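Local coordinates for SG7.AF (Anopheles freeborni, PDB 6XL7), which inhibits the alternative pathway of host complement by acting on the activated C3 convertase C3bBb, without inhibiting the classical pathway, at residues Thr72-Gly76 and Phe77-Cys81; Ala80-Ser83 and His84-Ser88; Thr101-Gly104 and Glu105-Gly108. All coordinates share one frame; numbering follows the deposited sequence.

Overall arrangement
All three contacts are local, and they follow the chain through the second half of a mainly helical protein. Contact 1 (72-81) spans the end of helix 56-77 and the turn that follows it, and contact 2 (80-88) is the loop leading on to helix 89-113. They share A80 and C81, their centres lie about 7 Å apart, and F77 O probably accepts a hydrogen bond from Y87 N at 2.9 Å. Contact 3 (101-108) lies further along helix 89-113, nearer the middle of the molecule. Its centre is about 19 Å from that of contact 1 and 25 Å from that of contact 2. A sulfate ion, probably from the crystallisation liquor, sits about 3 Å from the Y74 side chain.

Contact 1 of 3, residues Thr72-Gly76 and Phe77-Cys81; sequences TFYAG and FSYAC
F77 and Y74 meet where helix 56-77 runs out, and next to Y74 in the chain A75 takes up Y79. F77 still belongs to the helix: its N donates to F73 O at 3.0 Å. Its ring stands beside that of Y74, and the two side chains cross obliquely, Y74 CE1 coming up to the edge of the F77 ring 3.8 Å from CD2. Both side chains leave the backbone anti to N (chi1 -179° in Y74, 166° in F77), which lets rings three residues apart meet on the same side of the helix. F77 reaches inward to L92 and V24, whereas Y74, partly exposed, receives R21 in a cation-pi contact.

S78 is the first residue to leave helical geometry. Its small hydroxyl turns back, OG donating to Y74 O at 2.8 Å from above the carbonyl plane, and this also places OG over one face of the Y74 ring, 3.3 Å from CE2. Serine suits the place because it can supply a donor to the last turn of the helix while fitting under an aromatic ring.

A75 O is gripped twice, by A80 N at 2.9 Å and by S78 N at 3.2 Å, the donors arriving from opposite faces of its plane. The small A75 side chain admits the Y79 ring, which lies across it with CZ 3.6 Å from A75 CB and one face over A75 CA. The arrangement is characteristic of a helix C-terminus, here one whose Y74 and A75 carbonyls are taken up by residues of a following type I turn, S78 to C81.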
loop_
_atom_site.group_PDB
_atom_site.type_symbol
_atom_site.label_atom_id
_atom_site.label_comp_id
_atom_site.label_asym_id
_atom_site.label_seq_id
_atom_site.Cartn_x
_atom_site.Cartn_y
_atom_site.Cartn_z
ATOM N N THR A 72 -2.439 -1.156 -11.268
ATOM C CA THR A 72 -1.471 -0.948 -12.340
ATOM C C THR A 72 -0.453 -2.081 -12.372
ATOM O O THR A 72 -0.119 -2.594 -13.450
ATOM C CB THR A 72 -0.800 0.417 -12.155
ATOM O OG1 THR A 72 -1.788 1.451 -12.216
ATOM C CG2 THR A 72 0.223 0.675 -13.245
ATOM N N PHE A 73 0.038 -2.494 -11.199
ATOM C CA PHE A 73 0.916 -3.655 -11.095
ATOM C C PHE A 73 0.239 -4.897 -11.656
ATOM O O PHE A 73 0.836 -5.638 -12.451
ATOM C CB PHE A 73 1.268 -3.836 -9.621
ATOM C CG PHE A 73 2.195 -4.980 -9.331
ATOM C CD1 PHE A 73 3.262 -5.296 -10.163
ATOM C CD2 PHE A 73 2.022 -5.723 -8.166
ATOM C CE1 PHE A 73 4.123 -6.351 -9.850
ATOM C CE2 PHE A 73 2.878 -6.757 -7.853
ATOM C CZ PHE A 73 3.927 -7.072 -8.694
ATOM N N TYR A 74 -1.023 -5.133 -11.274
ATOM C CA TYR A 74 -1.733 -6.303 -11.783
ATOM C C TYR A 74 -1.862 -6.256 -13.299
ATOM O O TYR A 74 -1.717 -7.283 -13.970
ATOM C CB TYR A 74 -3.105 -6.462 -11.121
ATOM C CG TYR A 74 -3.819 -7.699 -11.628
ATOM C CD1 TYR A 74 -3.353 -8.963 -11.291
ATOM C CD2 TYR A 74 -4.916 -7.609 -12.483
ATOM C CE1 TYR A 74 -3.965 -10.110 -11.769
ATOM C CE2 TYR A 74 -5.549 -8.764 -12.968
ATOM C CZ TYR A 74 -5.056 -10.008 -12.606
ATOM O OH TYR A 74 -5.663 -11.162 -13.076
ATOM N N ALA A 75 -2.143 -5.076 -13.857
ATOM C CA ALA A 75 -2.226 -4.951 -15.305
ATOM C C ALA A 75 -0.912 -5.364 -15.961
ATOM O O ALA A 75 -0.907 -6.078 -16.974
ATOM C CB ALA A 75 -2.599 -3.510 -15.674
ATOM N N GLY A 76 0.220 -4.935 -15.389
ATOM C CA GLY A 76 1.513 -5.294 -15.957
ATOM C C GLY A 76 1.846 -6.769 -15.833
ATOM O O GLY A 76 2.599 -7.303 -16.652
ATOM N N PHE A 77 1.291 -7.443 -14.822
ATOM C CA PHE A 77 1.466 -8.885 -14.668
ATOM C C PHE A 77 0.625 -9.660 -15.667
ATOM O O PHE A 77 1.036 -10.740 -16.123
ATOM C CB PHE A 77 1.073 -9.251 -13.232
ATOM C CG PHE A 77 0.864 -10.730 -12.991
ATOM C CD1 PHE A 77 1.928 -11.626 -13.058
ATOM C CD2 PHE A 77 -0.392 -11.223 -12.669
ATOM C CE1 PHE A 77 1.738 -12.986 -12.815
ATOM C CE2 PHE A 77 -0.583 -12.582 -12.426
ATOM C CZ PHE A 77 0.478 -13.459 -12.505
ATOM N N SER A 78 -0.536 -9.114 -16.037
ATOM C CA SER A 78 -1.563 -9.885 -16.726
ATOM C C SER A 78 -1.940 -9.265 -18.067
ATOM O O SER A 78 -1.174 -9.359 -19.024
ATOM C CB SER A 78 -2.779 -10.104 -15.806
ATOM O OG SER A 78 -3.418 -8.890 -15.444
ATOM N N TYR A 79 -3.103 -8.615 -18.137
ATOM C CA TYR A 79 -3.740 -8.315 -19.415
ATOM C C TYR A 79 -3.053 -7.207 -20.209
ATOM O O TYR A 79 -3.332 -7.075 -21.405
ATOM C CB TYR A 79 -5.220 -7.977 -19.201
ATOM C CG TYR A 79 -5.444 -6.811 -18.254
ATOM C CD1 TYR A 79 -5.396 -5.493 -18.714
ATOM C CD2 TYR A 79 -5.700 -7.019 -16.905
ATOM C CE1 TYR A 79 -5.597 -4.434 -17.859
ATOM C CE2 TYR A 79 -5.904 -5.959 -16.035
ATOM C CZ TYR A 79 -5.854 -4.665 -16.526
ATOM O OH TYR A 79 -6.057 -3.592 -15.681
ATOM N N ALA A 80 -2.177 -6.417 -19.592
ATOM C CA ALA A 80 -1.424 -5.396 -20.310
ATOM C C ALA A 80 0.022 -5.789 -20.568
ATOM O O ALA A 80 0.793 -4.965 -21.065
ATOM C CB ALA A 80 -1.476 -4.059 -19.567
ATOM N N CYS A 81 0.412 -7.020 -20.255
ATOM C CA CYS A 81 1.788 -7.434 -20.497
ATOM C C CYS A 81 1.948 -7.844 -21.954
ATOM O O CYS A 81 1.223 -8.719 -22.441
ATOM C CB CYS A 81 2.176 -8.589 -19.583
ATOM S SG CYS A 81 3.928 -8.953 -19.718
#

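Contact 2 of 3, residues Ala80-Ser83 and His84-Ser88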
loop_
_atom_site.group_PDB
_atom_site.type_symbol
_atom_site.label_atom_id
_atom_site.label_comp_id
_atom_site.label_asym_id
_atom_site.label_seq_id
_atom_site.Cartn_x
_atom_site.Cartn_y
_atom_site.Cartn_z
ATOM N N ALA A 80 -2.177 -6.417 -19.592
ATOM C CA ALA A 80 -1.424 -5.396 -20.310
ATOM C C ALA A 80 0.022 -5.789 -20.568
ATOM O O ALA A 80 0.793 -4.965 -21.065
ATOM C CB ALA A 80 -1.476 -4.059 -19.567
ATOM N N CYS A 81 0.412 -7.020 -20.255
ATOM C CA CYS A 81 1.788 -7.434 -20.497
ATOM C C CYS A 81 1.948 -7.844 -21.954
ATOM O O CYS A 81 1.223 -8.719 -22.441
ATOM C CB CYS A 81 2.176 -8.589 -19.583
ATOM S SG CYS A 81 3.928 -8.953 -19.718
ATOM N N GLU A 82 2.913 -7.228 -22.635
ATOM C CA GLU A 82 3.223 -7.544 -24.020
ATOM C C GLU A 82 4.636 -8.065 -24.201
ATOM O O GLU A 82 4.995 -8.474 -25.312
ATOM C CB GLU A 82 3.028 -6.307 -24.911
ATOM C CG GLU A 82 1.575 -5.889 -25.060
ATOM C CD GLU A 82 0.775 -6.904 -25.852
ATOM O OE1 GLU A 82 1.327 -7.461 -26.825
ATOM O OE2 GLU A 82 -0.397 -7.158 -25.498
ATOM N N SER A 83 5.441 -8.073 -23.147
ATOM C CA SER A 83 6.837 -8.464 -23.243
ATOM C C SER A 83 7.044 -9.962 -23.082
ATOM O O SER A 83 8.039 -10.495 -23.584
ATOM C CB SER A 83 7.633 -7.738 -22.161
ATOM O OG SER A 83 7.089 -8.007 -20.876
ATOM N N HIS A 84 6.131 -10.642 -22.388
ATOM C CA HIS A 84 6.249 -12.063 -22.097
ATOM C C HIS A 84 4.841 -12.634 -22.061
ATOM O O HIS A 84 3.860 -11.894 -22.132
ATOM C CB HIS A 84 6.922 -12.268 -20.738
ATOM C CG HIS A 84 8.309 -11.707 -20.653
ATOM N ND1 HIS A 84 8.573 -10.423 -20.229
ATOM C CD2 HIS A 84 9.510 -12.277 -20.904
ATOM C CE1 HIS A 84 9.882 -10.221 -20.240
ATOM N NE2 HIS A 84 10.472 -11.333 -20.636
ATOM N N ASN A 85 4.736 -13.957 -21.934
ATOM C CA ASN A 85 3.421 -14.578 -21.799
ATOM C C ASN A 85 2.687 -13.976 -20.612
ATOM O O ASN A 85 3.261 -13.777 -19.540
ATOM C CB ASN A 85 3.555 -16.086 -21.587
ATOM C CG ASN A 85 4.065 -16.802 -22.815
ATOM O OD1 ASN A 85 4.106 -16.236 -23.907
ATOM N ND2 ASN A 85 4.440 -18.061 -22.646
ATOM N N GLN A 86 1.410 -13.667 -20.806
ATOM C CA GLN A 86 0.671 -13.024 -19.734
ATOM C C GLN A 86 0.575 -13.947 -18.522
ATOM O O GLN A 86 0.559 -15.177 -18.646
ATOM C CB GLN A 86 -0.698 -12.562 -20.239
ATOM C CG GLN A 86 -0.537 -11.541 -21.372
ATOM C CD GLN A 86 -1.818 -10.834 -21.757
ATOM O OE1 GLN A 86 -2.917 -11.331 -21.522
ATOM N NE2 GLN A 86 -1.676 -9.659 -22.361
ATOM N N TYR A 87 0.562 -13.339 -17.335
ATOM C CA TYR A 87 0.513 -14.030 -16.046
ATOM C C TYR A 87 1.828 -14.720 -15.699
ATOM O O TYR A 87 1.875 -15.514 -14.749
ATOM C CB TYR A 87 -0.678 -14.996 -15.923
ATOM C CG TYR A 87 -2.017 -14.392 -16.310
ATOM C CD1 TYR A 87 -2.837 -13.807 -15.359
ATOM C CD2 TYR A 87 -2.461 -14.413 -17.628
ATOM C CE1 TYR A 87 -4.063 -13.261 -15.702
ATOM C CE2 TYR A 87 -3.681 -13.858 -17.984
ATOM C CZ TYR A 87 -4.477 -13.283 -17.014
ATOM O OH TYR A 87 -5.697 -12.735 -17.353
ATOM N N SER A 88 2.912 -14.417 -16.411
ATOM C CA SER A 88 4.187 -15.077 -16.158
ATOM C C SER A 88 4.980 -14.349 -15.077
ATOM O O SER A 88 4.769 -13.168 -14.794
ATOM C CB SER A 88 5.040 -15.141 -17.428
ATOM O OG SER A 88 5.377 -13.838 -17.870
HETATM O O HOH W 1 1.880 -11.184 -23.941
#
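Q86 reaches back along the loop to C81, where its amide NE2 donates to the C81 carbonyl O at 3.0 Å. The bond is nearly straight (166°) and lies in the amide plane of Q86. Extended beyond CG (chi2 -169°), the side chain has the length to span the loop, which suits glutamine. The same NE2 also makes a weak bond to Y79 O. A water adds a second link, donating to C81 O at 3.0 Å and to H84 O at 2.8 Å. This is the tighter side of a surface loop, with C81 buried and joined by its disulfide to C91.

The other side is a surface edge. The exposed S83 and H84 share a hydrogen bond of 2.9 Å between S83 OG and H84 ND1, with S83 O over one face of the imidazole, and the H84 side chain also rests against D90 and C91.

Where the loop enters helix 89-113, S88 OG donates to N85 O at 2.7 Å, in the carbonyl plane, and accepts from C91 N, as an N-cap does. Y87 takes the left-handed backbone conformation (phi 72°) required at the third position of a type II turn. The stretch is thus a disulfide-tethered loop ending in a type II turn, N85 to S88, with a serine N-cap on the next helix.

Contact 3 of 3, residues Thr101-Gly104 and Glu105-Gly108; sequences TALG and EIRG
A regular stretch of alpha helix, part of helix 89-113, carries this contact, in which T101 to G104 meet E105 to G108 through the ladder of bonds joining each carbonyl to the N-H four residues on. Four such bonds, from the backbone N of E105, I106, R107 and G108, run back to the O of T101, A102, L103 and G104 in turn, the shortest from R107 N to L103 O at 2.9 Å.

Around this scaffold the side chains divide by character. L103 and I106 are buried: the branch tip L103 CD2 stands 4.3 Å from I106 CD1, a loose apolar approach, and both side chains pack on V69 of helix 56-77, while L103 also meets L37 of helix 23-46. Branched aliphatic residues suit this inward side, since they fill the interface between helices without bringing polar atoms that need partners.

The exposed side belongs to T101 and E105. The glutamate chain, extended beyond CG, passes T101 at a slant, with OE1 4.0 Å from the methyl CG2. The threonine hydroxyl is turned away to bond with P97 O, so the pair meets through carboxylate and methyl.

At G104 the chain is bare, which suits the arginine beside it. R107 leaves the backbone with CG anti to N (chi1 177°) and then bends at chi3 (56°), folding its guanidinium back over the glycine. NH1 comes 3.6 Å from G104 CA, and G104 O lies 3.8 Å above the guanidinium plane, over its centre. NH1 finds its acceptor in Q36 O on helix 23-46. The chemistry implies that this part of the helix is amphipathic, its apolar side packing on helix 56-77 and, through L103, on helix 23-46, while a folded arginine ties it by a hydrogen bond to the backbone of helix 23-46.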
loop_
_atom_site.group_PDB
_atom_site.type_symbol
_atom_site.label_atom_id
_atom_site.label_comp_id
_atom_site.label_asym_id
_atom_site.label_seq_id
_atom_site.Cartn_x
_atom_site.Cartn_y
_atom_site.Cartn_z
ATOM N N THR A 101 8.420 1.269 -6.060
ATOM C CA THR A 101 8.746 2.695 -6.049
ATOM C C THR A 101 7.497 3.549 -5.856
ATOM O O THR A 101 7.513 4.520 -5.085
ATOM C CB THR A 101 9.457 3.079 -7.345
ATOM O OG1 THR A 101 10.697 2.366 -7.443
ATOM C CG2 THR A 101 9.726 4.572 -7.394
ATOM N N ALA A 102 6.402 3.199 -6.530
ATOM C CA ALA A 102 5.182 3.987 -6.400
ATOM C C ALA A 102 4.619 3.885 -4.987
ATOM O O ALA A 102 4.120 4.880 -4.441
ATOM C CB ALA A 102 4.158 3.540 -7.446
ATOM N N LEU A 103 4.687 2.700 -4.374
ATOM C CA LEU A 103 4.237 2.564 -2.989
ATOM C C LEU A 103 5.110 3.393 -2.064
ATOM O O LEU A 103 4.612 3.999 -1.107
ATOM C CB LEU A 103 4.256 1.100 -2.553
ATOM C CG LEU A 103 3.263 0.164 -3.250
ATOM C CD1 LEU A 103 3.428 -1.247 -2.713
ATOM C CD2 LEU A 103 1.815 0.629 -3.101
ATOM N N GLY A 104 6.414 3.436 -2.332
ATOM C CA GLY A 104 7.303 4.244 -1.516
ATOM C C GLY A 104 6.973 5.721 -1.587
ATOM O O GLY A 104 7.081 6.441 -0.587
ATOM N N GLU A 105 6.566 6.194 -2.762
ATOM C CA GLU A 105 6.158 7.588 -2.897
ATOM C C GLU A 105 4.888 7.854 -2.101
ATOM O O GLU A 105 4.766 8.898 -1.447
ATOM C CB GLU A 105 5.976 7.942 -4.372
ATOM C CG GLU A 105 7.270 7.862 -5.163
ATOM C CD GLU A 105 7.071 8.090 -6.652
ATOM O OE1 GLU A 105 8.082 8.200 -7.376
ATOM O OE2 GLU A 105 5.906 8.162 -7.090
ATOM N N ILE A 106 3.951 6.906 -2.117
ATOM C CA ILE A 106 2.754 7.022 -1.287
ATOM C C ILE A 106 3.131 7.098 0.188
ATOM O O ILE A 106 2.535 7.867 0.951
ATOM C CB ILE A 106 1.763 5.881 -1.583
ATOM C CG1 ILE A 106 1.184 6.022 -2.999
ATOM C CG2 ILE A 106 0.645 5.869 -0.546
ATOM C CD1 ILE A 106 0.520 4.744 -3.495
ATOM N N ARG A 107 4.135 6.323 0.614
ATOM C CA ARG A 107 4.573 6.392 2.005
ATOM C C ARG A 107 5.003 7.807 2.370
ATOM O O ARG A 107 4.572 8.354 3.393
ATOM C CB ARG A 107 5.723 5.408 2.262
ATOM C CG ARG A 107 6.270 5.481 3.705
ATOM C CD ARG A 107 7.554 4.676 3.921
ATOM N NE ARG A 107 8.627 5.065 3.006
ATOM C CZ ARG A 107 9.038 4.329 1.976
ATOM N NH1 ARG A 107 8.472 3.152 1.726
ATOM N NH2 ARG A 107 10.021 4.769 1.197
ATOM N N GLY A 108 5.847 8.419 1.540
ATOM C CA GLY A 108 6.311 9.765 1.841
ATOM C C GLY A 108 5.182 10.778 1.871
ATOM O O GLY A 108 5.144 11.657 2.737
#